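Local atomic coordinates of thermostable monoacylglycerol lipase (Bacillus, PDB entry 4LHE), a protein that catalyses the hydrolysis of monoacylglycerols to glycerol and free fatty acids, as a thermostable lipase of the alpha/beta hydrolase fold. Residues K56-H61 / H71-S76; F191-D196 / V219-S224; P111-I116 / I184-L189; E12-E17 / S35-A40; G99-L104 / N120-I125. All coordinates share one frame; numbering follows the deposited sequence.

Contact 1: K56-H61 / H71-S76; sequences KGHGTH and HDWVAS
In the alpha/beta hydrolase fold of this lipase, the loop that follows strand 49-52 packs against the first turns of helix 70-87 through Lys56 and His58 on one side and Asp72, Trp73 and Ser76 on the other. The backbone N of Lys56 donates a nearly straight hydrogen bond to Ser76 OG, 3.0 Å long with an angle of 163° at the hydrogen. His58 and Trp73 form a T-shaped (edge-to-face) pair: the imidazole edge at CE1 comes down on one face of the indole, offset toward its rim, with CE1 3.4 Å from Trp73 NE1 and the ring planes at 80°. His58 ND1 donates to Lys56 O at 3.0 Å, close to the imidazole plane but above the carbonyl plane, and with a weak bond from NE2 to Phe29 O this limits the imidazole's rotation. Around this pair the His58 ring meets that of His27, while Trp73 packs from its own helix on Met98 of helix 98-109. The Lys56 side chain starts anti to its backbone N (chi1 -166°) and runs out extended past Asp72, its CD 4.0 Å from Asp72 CB. Beyond that, Lys56 NZ stops 4.4 Å from Asp72 OD1, too far for a salt bridge, so any attraction is probably long-range; the other carboxylate oxygen, OD2, accepts a hydrogen bond from the backbone N of Thr69.

Contact 2: F191-D196 / V219-S224; sequences FVSDED and VRLRNS
Phe191, Val192 and Ser193 pair in parallel with Val219, Arg220 and Leu221, and backbone hydrogen bonds carry this register. Val192 is gripped at both ends, its N donating to Val219 O at 3.0 Å and its O accepting from Leu221 N at 2.8 Å; Asp194 N then donates to Leu221 O. A bound water continues the link past the paired residues, accepting from Glu195 N and donating to Leu221 O and Ser224 O.

The apolar contacts lie on the sheet face that carries Phe191, Val219 and Leu221. Phe191 and Val219 run side by side, ring atom CE1 3.7 Å from Val219 CG1, while Leu221 CD2 reaches Phe191 CD1 at 3.8 Å. An alanine in place of Leu221 would probably open a gap beside the Phe191 ring and Ser193 OG, leaving the ring less firmly held on that side. The two strands are the ends of a beta-alpha-beta crossover through helix 202-210, with 216-221 at the edge of the main sheet. At the tip of strand 188-193, a type I turn from Ser193 leads to Asp196, which binds His226 ND1 and probably belongs to a Ser-His-Asp catalytic triad with Ser97.

Charged groups gather beside the face of Val192 and Arg220 and at the strand ends, where Asp194, Arg220 and Arg222 form a salt-bridge network. Arg222 NE hydrogen-bonds within its salt bridge to the syn lone pair of Asp194 OD2 at 3.2 Å. The Arg220 guanidinium lies with Val192 CG1 over its centre; its modelled approach to Asp194 OD1 is doubtfully short.

Contact 3: P111-I116 / I184-L189; sequences PDICGI and IVCPAL
Ile116 and Ala188 form a single backbone bridge where strands 115-119 and 188-193 begin to run together, with Ile116 N donating to Pro187 O at 3.0 Å and Leu189 N donating to Ile116 O at 3.0 Å. Both bonds are nearly straight, at 163° and 170° at the hydrogen. Ile116 spreads its side chain over three partners. Its CG1 sits between the backbone N and the carbonyl carbon (chi1 55°), which brings CD1 to 3.9 Å from Ile184 CG2, while CG1 itself passes Ala188 CB and the CG2 branch faces Cys186 SG at 4.0 Å. Shortening Ile116 to an alanine would probably open a gap next to Ile184 and take the CG2 methyl away from Cys186 SG.

Before the bridge, the approach is between side chains and backbone carbonyls. Cys186 CB lies 3.2 Å from Ile113 O, and its sulphur rests near Gly115 CA. The Pro187 ring turns its CD toward Cys114 O, 3.4 Å away. These strands are neighbours in the central sheet of the alpha/beta hydrolase fold; helix 98-109 packs on Ile116 and Ile184, and Phe244 of helix 234-247 on Pro187 and Leu189. The chemistry thus divides in two: main-chain bonds fix the register of Ile116 against Pro187 and Leu189, while the apolar side-chain contacts add packing without direction.

Contact 4: E12-E17 / S35-A40; sequences EPFYAE and SMRPLA
Arg37 and Glu12 supply the polar part of this contact through a hydrogen bond from Arg37 NH2 to the backbone O of Glu12, 2.7 Å long with an angle of 152° at the hydrogen. The donor lies in the carbonyl plane, and the oxygen is 17° out of the guanidinium plane, near the edge of that group. Arg37 leaves its helix with CG anti to the backbone N and then bends at chi3 (-39°), which turns the guanidinium toward residues 12-14. The same NH2 also donates to Gly10 O, so one nitrogen ties down two carbonyls of the chain leading into strand 14-16.

Charge adds little that is directed. Glu12 OE1 is 4.2 Å from Arg37 NH2, but it stands well out of the guanidinium plane with no N-H aimed at it, so any attraction is likely to be purely electrostatic.

The apolar pair is Phe14, whose CB is directed toward the helix, with Ala40. Phe14 CD2 meets Ala40 CB at 3.6 Å, with CE2 of the ring only slightly farther from the same methyl. Separately, Phe14 CB packs against the guanidinium, 3.8 Å from Arg37 NH1.

Strand 14-16 is an outermost strand of the main sheet, pairing antiparallel with strand 49-52, and helix 37-45 packs over this end of it: Phe14 and Ala40 both touch Val50 of strand 49-52, while Ala40 reaches on to Leu25 of strand 21-26.

Contact 5: G99-L104 / N120-I125; sequences GGTLTL and NAAVDI
Ala121 turns its methyl straight at the backbone of Gly100, CB to Gly100 C 3.6 Å, at the point where helix 98-109 and the loop after strand 115-119 come closest, with the CA atoms of Gly100 and Ala121 4.2 Å apart. A side chain on Gly100 would point into that same methyl and collide with it, so glycine suits this position. One turn on, Leu104 approaches from the helix: its CD1 stands 4.1 Å from Ala121 CB and 3.8 Å from Val123 CG2, and the Leu104 and Val123 side chains cross at about a right angle. Thr101 presents its polar branch to the loop. Its OG1, anti to the carbonyl carbon (chi1 -53°), donates to Ala122 O, but the modelled separation is so short that its exact length is doubtful.

The helix begins within what is probably the nucleophile elbow (GxSxG), whose last glycine, Gly99, is in its first turn, and the Ala122 side chain touches residues of the likely catalytic triad. Within a buried and mostly apolar interface, small residues let the backbones approach closely, and the Thr101 hydroxyl probably gives Ala122 O a polar partner, whatever the true length of that bond.

Along the chain, contact 4 closes first, then contact 1 opens and closes before contact 5; contacts 5 and 3 interleave, and contact 2 comes last. Contacts 2 and 3 share strand 188-193, their centres about 22 Å apart, and extend the main sheet from 115-119 to 216-221, while contact 4 marks its other end at strand 14-16. Contact 5 joins three of the others: it packs on contact 3 through Ile116 and Leu104, on contact 1 through Leu102 and Val74, and meets contact 2 where Asn120 bonds Ser193. Contact 2 carries Asp196 of the probable triad and contact 5 Gly99 of the probable nucleophile elbow, so the two meet at the likely catalytic site.

Contact 1: K56-H61 / H71-S76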
# COMPACT_ATOMS: atom_id res chain seq x y z
N LYS A 56 -3.28 -11.16 -4.01
CA LYS A 56 -4.27 -12.05 -4.64
C LYS A 56 -5.41 -11.27 -5.29
O LYS A 56 -5.97 -10.34 -4.70
CB LYS A 56 -4.83 -13.07 -3.65
CG LYS A 56 -5.58 -14.20 -4.36
CD LYS A 56 -6.05 -15.28 -3.41
CE LYS A 56 -6.42 -16.54 -4.19
NZ LYS A 56 -7.08 -17.58 -3.35
N GLY A 57 -5.73 -11.63 -6.54
CA GLY A 57 -6.85 -11.02 -7.23
C GLY A 57 -6.47 -9.76 -7.99
O GLY A 57 -7.29 -9.20 -8.72
N HIS A 58 -5.22 -9.32 -7.81
CA HIS A 58 -4.72 -8.11 -8.44
C HIS A 58 -3.79 -8.44 -9.60
O HIS A 58 -3.10 -9.48 -9.60
CB HIS A 58 -4.01 -7.24 -7.40
CG HIS A 58 -4.93 -6.70 -6.35
ND1 HIS A 58 -5.51 -7.50 -5.40
CD2 HIS A 58 -5.39 -5.44 -6.12
CE1 HIS A 58 -6.28 -6.77 -4.61
NE2 HIS A 58 -6.22 -5.51 -5.03
N GLY A 59 -3.76 -7.56 -10.60
CA GLY A 59 -2.86 -7.77 -11.73
C GLY A 59 -3.26 -8.91 -12.64
O GLY A 59 -2.44 -9.41 -13.40
N THR A 60 -4.52 -9.33 -12.56
CA THR A 60 -5.05 -10.34 -13.48
C THR A 60 -6.29 -9.81 -14.20
O THR A 60 -6.20 -9.30 -15.32
CB THR A 60 -5.35 -11.68 -12.76
OG1 THR A 60 -6.27 -11.46 -11.68
CG2 THR A 60 -4.07 -12.28 -12.21
N HIS A 61 -7.44 -9.89 -13.53
CA HIS A 61 -8.73 -9.51 -14.11
C HIS A 61 -9.66 -9.14 -12.95
O HIS A 61 -9.45 -9.61 -11.83
CB HIS A 61 -9.28 -10.70 -14.91
CG HIS A 61 -10.52 -10.40 -15.70
ND1 HIS A 61 -11.74 -10.20 -15.10
CD2 HIS A 61 -10.73 -10.32 -17.03
CE1 HIS A 61 -12.65 -9.97 -16.03
NE2 HIS A 61 -12.07 -10.04 -17.21
N HIS A 71 -9.12 -10.87 3.70
CA HIS A 71 -8.31 -11.93 4.30
C HIS A 71 -7.29 -12.51 3.31
O HIS A 71 -6.17 -12.88 3.71
CB HIS A 71 -9.19 -13.03 4.90
CG HIS A 71 -10.07 -12.56 6.03
ND1 HIS A 71 -9.56 -11.94 7.15
CD2 HIS A 71 -11.41 -12.61 6.20
CE1 HIS A 71 -10.55 -11.63 7.97
NE2 HIS A 71 -11.69 -12.02 7.41
N ASP A 72 -7.67 -12.57 2.03
CA ASP A 72 -6.73 -13.02 1.00
C ASP A 72 -5.56 -12.04 0.82
O ASP A 72 -4.41 -12.45 0.64
CB ASP A 72 -7.46 -13.23 -0.34
CG ASP A 72 -8.45 -14.40 -0.32
OD1 ASP A 72 -8.16 -15.43 0.31
OD2 ASP A 72 -9.51 -14.28 -0.97
N TRP A 73 -5.87 -10.75 0.85
CA TRP A 73 -4.88 -9.69 0.65
C TRP A 73 -3.92 -9.65 1.82
O TRP A 73 -2.70 -9.55 1.64
CB TRP A 73 -5.57 -8.33 0.47
CG TRP A 73 -6.64 -8.35 -0.58
CD1 TRP A 73 -6.70 -9.16 -1.69
CD2 TRP A 73 -7.82 -7.53 -0.63
NE1 TRP A 73 -7.85 -8.90 -2.41
CE2 TRP A 73 -8.55 -7.90 -1.77
CE3 TRP A 73 -8.33 -6.52 0.20
CZ2 TRP A 73 -9.76 -7.29 -2.12
CZ3 TRP A 73 -9.54 -5.93 -0.14
CH2 TRP A 73 -10.24 -6.32 -1.29
N VAL A 74 -4.47 -9.76 3.03
CA VAL A 74 -3.65 -9.90 4.23
C VAL A 74 -2.73 -11.11 4.13
O VAL A 74 -1.54 -11.04 4.49
CB VAL A 74 -4.51 -9.98 5.52
CG1 VAL A 74 -3.67 -10.47 6.71
CG2 VAL A 74 -5.09 -8.62 5.81
N ALA A 75 -3.27 -12.22 3.63
CA ALA A 75 -2.47 -13.42 3.48
C ALA A 75 -1.31 -13.18 2.51
O ALA A 75 -0.20 -13.62 2.78
CB ALA A 75 -3.32 -14.60 3.04
N SER A 76 -1.56 -12.48 1.40
CA SER A 76 -0.49 -12.17 0.44
C SER A 76 0.62 -11.39 1.10
O SER A 76 1.79 -11.64 0.86
CB SER A 76 -1.02 -11.33 -0.73
OG SER A 76 -1.95 -12.05 -1.50

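Contact 2: F191-D196 / V219-S224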
# COMPACT_ATOMS: atom_id res chain seq x y z
N PHE A 191 3.89 9.67 4.58
CA PHE A 191 3.74 10.51 3.40
C PHE A 191 2.28 10.83 3.08
O PHE A 191 1.40 9.97 3.17
CB PHE A 191 4.36 9.83 2.17
CG PHE A 191 5.86 9.76 2.22
CD1 PHE A 191 6.64 10.90 2.04
CD2 PHE A 191 6.50 8.54 2.43
CE1 PHE A 191 8.03 10.82 2.08
CE2 PHE A 191 7.88 8.47 2.47
CZ PHE A 191 8.65 9.60 2.30
N VAL A 192 2.03 12.07 2.66
CA VAL A 192 0.68 12.46 2.26
C VAL A 192 0.74 13.47 1.12
O VAL A 192 1.50 14.45 1.17
CB VAL A 192 -0.14 13.00 3.45
CG1 VAL A 192 0.58 14.19 4.11
CG2 VAL A 192 -1.54 13.38 3.00
N SER A 193 -0.02 13.19 0.07
CA SER A 193 -0.08 14.09 -1.06
C SER A 193 -1.12 15.16 -0.74
O SER A 193 -2.27 14.82 -0.45
CB SER A 193 -0.46 13.32 -2.33
OG SER A 193 0.61 12.47 -2.75
N ASP A 194 -0.69 16.43 -0.77
CA ASP A 194 -1.60 17.56 -0.54
C ASP A 194 -2.81 17.43 -1.43
O ASP A 194 -3.95 17.59 -0.99
CB ASP A 194 -0.92 18.89 -0.88
CG ASP A 194 0.12 19.30 0.13
OD1 ASP A 194 0.05 18.83 1.28
OD2 ASP A 194 1.02 20.10 -0.23
N GLU A 195 -2.56 17.11 -2.70
CA GLU A 195 -3.62 17.03 -3.68
C GLU A 195 -4.06 15.60 -4.01
O GLU A 195 -4.36 15.29 -5.16
CB GLU A 195 -3.21 17.79 -4.95
CG GLU A 195 -2.93 19.29 -4.72
CD GLU A 195 -2.70 20.07 -6.01
OE1 GLU A 195 -3.65 20.19 -6.82
OE2 GLU A 195 -1.56 20.57 -6.22
N ASP A 196 -4.10 14.74 -3.00
CA ASP A 196 -4.75 13.44 -3.14
C ASP A 196 -6.24 13.69 -3.32
O ASP A 196 -6.85 14.34 -2.47
CB ASP A 196 -4.52 12.59 -1.88
CG ASP A 196 -4.83 11.11 -2.09
OD1 ASP A 196 -5.89 10.81 -2.68
OD2 ASP A 196 -4.02 10.25 -1.67
N VAL A 219 5.22 13.73 6.35
CA VAL A 219 5.90 14.40 5.25
C VAL A 219 4.91 14.71 4.13
O VAL A 219 4.26 13.81 3.57
CB VAL A 219 7.12 13.59 4.77
CG1 VAL A 219 7.75 14.21 3.54
CG2 VAL A 219 8.15 13.49 5.89
N ARG A 220 4.79 16.00 3.81
CA ARG A 220 3.88 16.47 2.77
C ARG A 220 4.51 16.42 1.38
O ARG A 220 5.67 16.82 1.18
CB ARG A 220 3.39 17.89 3.08
CG ARG A 220 2.61 18.01 4.39
CD ARG A 220 1.40 18.92 4.23
NE ARG A 220 0.20 18.35 4.85
CZ ARG A 220 -0.77 17.70 4.19
NH1 ARG A 220 -0.71 17.53 2.87
NH2 ARG A 220 -1.82 17.22 4.86
N LEU A 221 3.76 15.87 0.42
CA LEU A 221 4.19 15.75 -0.96
C LEU A 221 3.44 16.79 -1.77
O LEU A 221 2.22 16.70 -1.93
CB LEU A 221 3.91 14.35 -1.49
CG LEU A 221 4.61 13.20 -0.74
CD1 LEU A 221 4.20 11.82 -1.27
CD2 LEU A 221 6.13 13.38 -0.80
N ARG A 222 4.18 17.77 -2.30
CA ARG A 222 3.55 18.97 -2.87
C ARG A 222 3.27 18.93 -4.37
O ARG A 222 2.46 19.72 -4.86
CB ARG A 222 4.38 20.21 -2.52
CG ARG A 222 3.74 21.07 -1.44
CD ARG A 222 4.57 21.21 -0.16
NE ARG A 222 3.67 21.57 0.94
CZ ARG A 222 4.06 22.02 2.13
NH1 ARG A 222 5.34 22.19 2.41
NH2 ARG A 222 3.14 22.30 3.04
N ASN A 223 3.93 18.02 -5.08
CA ASN A 223 3.78 17.95 -6.54
C ASN A 223 3.20 16.61 -7.02
O ASN A 223 3.50 16.16 -8.12
CB ASN A 223 5.13 18.21 -7.22
CG ASN A 223 4.98 18.72 -8.66
OD1 ASN A 223 3.90 19.14 -9.09
ND2 ASN A 223 6.08 18.67 -9.41
N SER A 224 2.36 15.98 -6.20
CA SER A 224 1.84 14.66 -6.54
C SER A 224 0.38 14.53 -6.20
O SER A 224 -0.08 15.08 -5.21
CB SER A 224 2.60 13.57 -5.79
OG SER A 224 3.94 13.51 -6.20
O HOH W 1 0.47 17.44 -3.77

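Contact 3: P111-I116 / I184-L189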
# COMPACT_ATOMS: atom_id res chain seq x y z
N PRO A 111 4.88 -6.34 16.11
CA PRO A 111 5.83 -5.27 16.48
C PRO A 111 7.34 -5.62 16.45
O PRO A 111 8.16 -4.82 16.91
CB PRO A 111 5.37 -4.85 17.89
CG PRO A 111 4.36 -5.89 18.32
CD PRO A 111 3.77 -6.46 17.07
N ASP A 112 7.72 -6.76 15.89
CA ASP A 112 9.14 -6.96 15.58
C ASP A 112 9.54 -6.09 14.38
O ASP A 112 10.73 -5.89 14.10
CB ASP A 112 9.45 -8.44 15.31
CG ASP A 112 8.76 -8.96 14.06
OD1 ASP A 112 7.68 -9.58 14.20
OD2 ASP A 112 9.29 -8.75 12.94
N ILE A 113 8.54 -5.56 13.68
CA ILE A 113 8.78 -4.66 12.56
C ILE A 113 9.52 -3.41 13.02
O ILE A 113 9.11 -2.73 13.97
CB ILE A 113 7.44 -4.32 11.84
CG1 ILE A 113 6.95 -5.55 11.07
CG2 ILE A 113 7.60 -3.16 10.87
CD1 ILE A 113 5.64 -5.32 10.30
N CYS A 114 10.65 -3.11 12.37
CA CYS A 114 11.50 -2.02 12.83
C CYS A 114 11.03 -0.64 12.36
O CYS A 114 11.57 0.38 12.79
CB CYS A 114 12.95 -2.27 12.44
SG CYS A 114 13.73 -3.64 13.37
N GLY A 115 10.03 -0.59 11.48
CA GLY A 115 9.52 0.70 11.02
C GLY A 115 8.55 0.60 9.85
O GLY A 115 8.57 -0.38 9.11
N ILE A 116 7.71 1.62 9.69
CA ILE A 116 6.75 1.63 8.59
C ILE A 116 6.73 2.93 7.81
O ILE A 116 6.93 4.02 8.38
CB ILE A 116 5.31 1.30 9.04
CG1 ILE A 116 4.85 2.24 10.17
CG2 ILE A 116 5.22 -0.18 9.46
CD1 ILE A 116 3.44 1.92 10.65
N ILE A 184 0.42 -0.24 17.17
CA ILE A 184 1.65 0.09 16.43
C ILE A 184 2.61 0.92 17.29
O ILE A 184 2.28 2.02 17.71
CB ILE A 184 1.33 0.88 15.14
CG1 ILE A 184 0.44 0.05 14.21
CG2 ILE A 184 2.61 1.21 14.41
CD1 ILE A 184 0.01 0.81 12.94
N VAL A 185 3.81 0.39 17.53
CA VAL A 185 4.80 1.13 18.31
C VAL A 185 6.14 1.42 17.59
O VAL A 185 7.03 2.05 18.18
CB VAL A 185 5.10 0.43 19.66
CG1 VAL A 185 3.81 0.19 20.45
CG2 VAL A 185 5.85 -0.86 19.43
N CYS A 186 6.29 0.98 16.34
CA CYS A 186 7.56 1.16 15.64
C CYS A 186 7.63 2.55 15.03
O CYS A 186 6.60 3.21 14.88
CB CYS A 186 7.74 0.08 14.57
SG CYS A 186 6.51 0.16 13.26
N PRO A 187 8.85 3.02 14.71
CA PRO A 187 8.99 4.32 14.03
C PRO A 187 8.10 4.45 12.79
O PRO A 187 7.95 3.50 12.01
CB PRO A 187 10.47 4.33 13.62
CG PRO A 187 11.14 3.57 14.73
CD PRO A 187 10.17 2.44 15.07
N ALA A 188 7.51 5.62 12.60
CA ALA A 188 6.61 5.82 11.47
C ALA A 188 6.99 7.06 10.65
O ALA A 188 7.28 8.11 11.21
CB ALA A 188 5.15 5.88 11.94
N LEU A 189 7.04 6.90 9.33
CA LEU A 189 7.27 8.00 8.40
C LEU A 189 6.05 8.04 7.48
O LEU A 189 5.81 7.11 6.71
CB LEU A 189 8.55 7.77 7.58
CG LEU A 189 8.86 8.77 6.46
CD1 LEU A 189 9.07 10.14 7.05
CD2 LEU A 189 10.07 8.36 5.61

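Contact 4: E12-E17 / S35-A40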
# COMPACT_ATOMS: atom_id res chain seq x y z
N GLU A 12 4.04 -8.34 -12.53
CA GLU A 12 4.72 -9.44 -11.85
C GLU A 12 5.32 -8.96 -10.53
O GLU A 12 5.80 -7.82 -10.42
CB GLU A 12 5.84 -10.00 -12.74
CG GLU A 12 5.40 -10.48 -14.13
CD GLU A 12 5.32 -9.35 -15.14
OE1 GLU A 12 5.56 -8.18 -14.76
OE2 GLU A 12 5.02 -9.62 -16.33
N PRO A 13 5.30 -9.83 -9.51
CA PRO A 13 6.00 -9.50 -8.26
C PRO A 13 7.52 -9.39 -8.46
O PRO A 13 8.04 -9.77 -9.51
CB PRO A 13 5.65 -10.68 -7.34
CG PRO A 13 5.36 -11.82 -8.29
CD PRO A 13 4.67 -11.17 -9.47
N PHE A 14 8.22 -8.85 -7.46
CA PHE A 14 9.65 -8.60 -7.57
C PHE A 14 10.31 -8.99 -6.25
O PHE A 14 9.94 -8.48 -5.19
CB PHE A 14 9.91 -7.12 -7.92
CG PHE A 14 11.36 -6.70 -7.81
CD1 PHE A 14 12.31 -7.19 -8.70
CD2 PHE A 14 11.77 -5.81 -6.84
CE1 PHE A 14 13.64 -6.80 -8.60
CE2 PHE A 14 13.09 -5.43 -6.73
CZ PHE A 14 14.03 -5.92 -7.61
N TYR A 15 11.28 -9.91 -6.33
CA TYR A 15 12.07 -10.31 -5.17
C TYR A 15 13.56 -10.08 -5.44
O TYR A 15 14.04 -10.32 -6.55
CB TYR A 15 11.83 -11.79 -4.84
CG TYR A 15 10.38 -12.15 -4.63
CD1 TYR A 15 9.83 -12.19 -3.35
CD2 TYR A 15 9.55 -12.45 -5.71
CE1 TYR A 15 8.50 -12.52 -3.15
CE2 TYR A 15 8.21 -12.77 -5.52
CZ TYR A 15 7.70 -12.80 -4.23
OH TYR A 15 6.38 -13.13 -4.02
N ALA A 16 14.28 -9.62 -4.42
CA ALA A 16 15.73 -9.48 -4.52
C ALA A 16 16.39 -9.64 -3.18
O ALA A 16 16.03 -8.96 -2.21
CB ALA A 16 16.12 -8.14 -5.15
N GLU A 17 17.37 -10.55 -3.13
CA GLU A 17 18.09 -10.86 -1.90
C GLU A 17 19.50 -10.32 -1.73
O GLU A 17 20.46 -10.87 -2.27
CB GLU A 17 18.33 -12.36 -1.78
CG GLU A 17 17.07 -13.19 -1.87
CD GLU A 17 17.21 -14.50 -1.12
OE1 GLU A 17 18.13 -14.62 -0.28
OE2 GLU A 17 16.39 -15.41 -1.37
N SER A 35 3.01 -0.01 -9.54
CA SER A 35 3.05 1.24 -8.79
C SER A 35 4.19 1.29 -7.75
O SER A 35 4.66 2.38 -7.38
CB SER A 35 1.70 1.47 -8.10
OG SER A 35 1.52 0.55 -7.04
N MET A 36 4.64 0.13 -7.29
CA MET A 36 5.69 0.09 -6.26
C MET A 36 7.08 -0.27 -6.79
O MET A 36 8.05 -0.14 -6.06
CB MET A 36 5.33 -0.86 -5.11
CG MET A 36 4.02 -0.54 -4.39
SD MET A 36 4.00 1.08 -3.60
CE MET A 36 4.93 0.75 -2.10
N ARG A 37 7.18 -0.72 -8.03
CA ARG A 37 8.46 -1.19 -8.57
C ARG A 37 9.62 -0.17 -8.59
O ARG A 37 10.78 -0.56 -8.39
CB ARG A 37 8.26 -1.80 -9.98
CG ARG A 37 9.54 -2.42 -10.56
CD ARG A 37 9.31 -3.07 -11.93
NE ARG A 37 8.03 -3.76 -11.95
CZ ARG A 37 7.84 -5.04 -11.65
NH1 ARG A 37 8.87 -5.81 -11.32
NH2 ARG A 37 6.60 -5.55 -11.69
N PRO A 38 9.33 1.12 -8.85
CA PRO A 38 10.52 1.98 -8.86
C PRO A 38 11.13 2.14 -7.47
O PRO A 38 12.35 2.27 -7.35
CB PRO A 38 9.98 3.33 -9.35
CG PRO A 38 8.84 2.96 -10.22
CD PRO A 38 8.20 1.75 -9.54
N LEU A 39 10.30 2.13 -6.44
CA LEU A 39 10.80 2.11 -5.07
C LEU A 39 11.59 0.83 -4.80
O LEU A 39 12.73 0.88 -4.32
CB LEU A 39 9.64 2.24 -4.06
CG LEU A 39 9.13 3.64 -3.73
CD1 LEU A 39 8.62 4.34 -4.96
CD2 LEU A 39 8.01 3.56 -2.68
N ALA A 40 10.98 -0.32 -5.12
CA ALA A 40 11.61 -1.61 -4.85
C ALA A 40 12.99 -1.72 -5.50
O ALA A 40 13.96 -2.17 -4.86
CB ALA A 40 10.70 -2.72 -5.34

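Contact 5: G99-L104 / N120-I125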
# COMPACT_ATOMS: atom_id res chain seq x y z
N GLY A 99 -2.21 -0.36 0.28
CA GLY A 99 -0.96 -1.00 0.68
C GLY A 99 -0.47 -0.34 1.96
O GLY A 99 0.24 -0.96 2.78
N GLY A 100 -0.84 0.92 2.13
CA GLY A 100 -0.56 1.63 3.38
C GLY A 100 -1.45 1.16 4.51
O GLY A 100 -1.03 1.11 5.67
N THR A 101 -2.69 0.81 4.19
CA THR A 101 -3.58 0.24 5.19
C THR A 101 -3.02 -1.11 5.65
O THR A 101 -3.03 -1.44 6.85
CB THR A 101 -4.99 0.05 4.63
OG1 THR A 101 -5.46 1.28 4.07
CG2 THR A 101 -5.94 -0.41 5.73
N LEU A 102 -2.51 -1.88 4.69
CA LEU A 102 -2.01 -3.23 4.95
C LEU A 102 -0.69 -3.19 5.67
O LEU A 102 -0.33 -4.14 6.36
CB LEU A 102 -1.86 -3.98 3.63
CG LEU A 102 -3.19 -4.46 3.05
CD1 LEU A 102 -3.01 -4.87 1.61
CD2 LEU A 102 -3.68 -5.65 3.90
N THR A 103 0.03 -2.08 5.48
CA THR A 103 1.28 -1.84 6.18
C THR A 103 0.98 -1.57 7.65
O THR A 103 1.62 -2.14 8.55
CB THR A 103 2.03 -0.64 5.57
OG1 THR A 103 2.52 -1.01 4.28
CG2 THR A 103 3.21 -0.23 6.46
N LEU A 104 -0.00 -0.70 7.90
CA LEU A 104 -0.46 -0.42 9.25
C LEU A 104 -0.93 -1.69 9.91
O LEU A 104 -0.57 -1.97 11.05
CB LEU A 104 -1.59 0.60 9.21
CG LEU A 104 -1.18 1.97 8.69
CD1 LEU A 104 -2.41 2.73 8.24
CD2 LEU A 104 -0.42 2.77 9.76
N ASN A 120 -0.03 7.86 1.51
CA ASN A 120 -1.45 8.06 1.24
C ASN A 120 -2.34 6.90 1.72
O ASN A 120 -3.32 6.53 1.06
CB ASN A 120 -1.69 8.34 -0.25
CG ASN A 120 -1.23 9.72 -0.67
OD1 ASN A 120 -1.19 10.65 0.14
ND2 ASN A 120 -0.88 9.87 -1.94
N ALA A 121 -1.98 6.34 2.87
CA ALA A 121 -2.69 5.20 3.46
C ALA A 121 -4.14 5.55 3.77
O ALA A 121 -4.44 6.67 4.22
CB ALA A 121 -1.98 4.73 4.72
N ALA A 122 -5.02 4.59 3.51
CA ALA A 122 -6.46 4.75 3.68
C ALA A 122 -6.93 4.11 4.98
O ALA A 122 -6.73 2.91 5.20
CB ALA A 122 -7.18 4.12 2.50
N VAL A 123 -7.58 4.91 5.83
CA VAL A 123 -8.00 4.46 7.17
C VAL A 123 -9.48 4.79 7.46
O VAL A 123 -10.16 4.08 8.20
CB VAL A 123 -7.04 5.01 8.25
CG1 VAL A 123 -7.77 5.42 9.51
CG2 VAL A 123 -5.93 3.99 8.56
N ASP A 124 -9.97 5.86 6.85
CA ASP A 124 -11.37 6.25 6.99
C ASP A 124 -11.88 6.99 5.75
O ASP A 124 -11.71 8.21 5.64
CB ASP A 124 -11.54 7.12 8.25
CG ASP A 124 -12.97 7.62 8.44
OD1 ASP A 124 -13.93 6.87 8.14
OD2 ASP A 124 -13.14 8.78 8.90
N ILE A 125 -12.48 6.27 4.80
CA ILE A 125 -12.99 6.90 3.58
C ILE A 125 -14.51 7.10 3.62
O ILE A 125 -15.27 6.13 3.54
CB ILE A 125 -12.66 6.11 2.29
CG1 ILE A 125 -11.15 5.86 2.17
CG2 ILE A 125 -13.17 6.86 1.06
CD1 ILE A 125 -10.74 5.40 0.77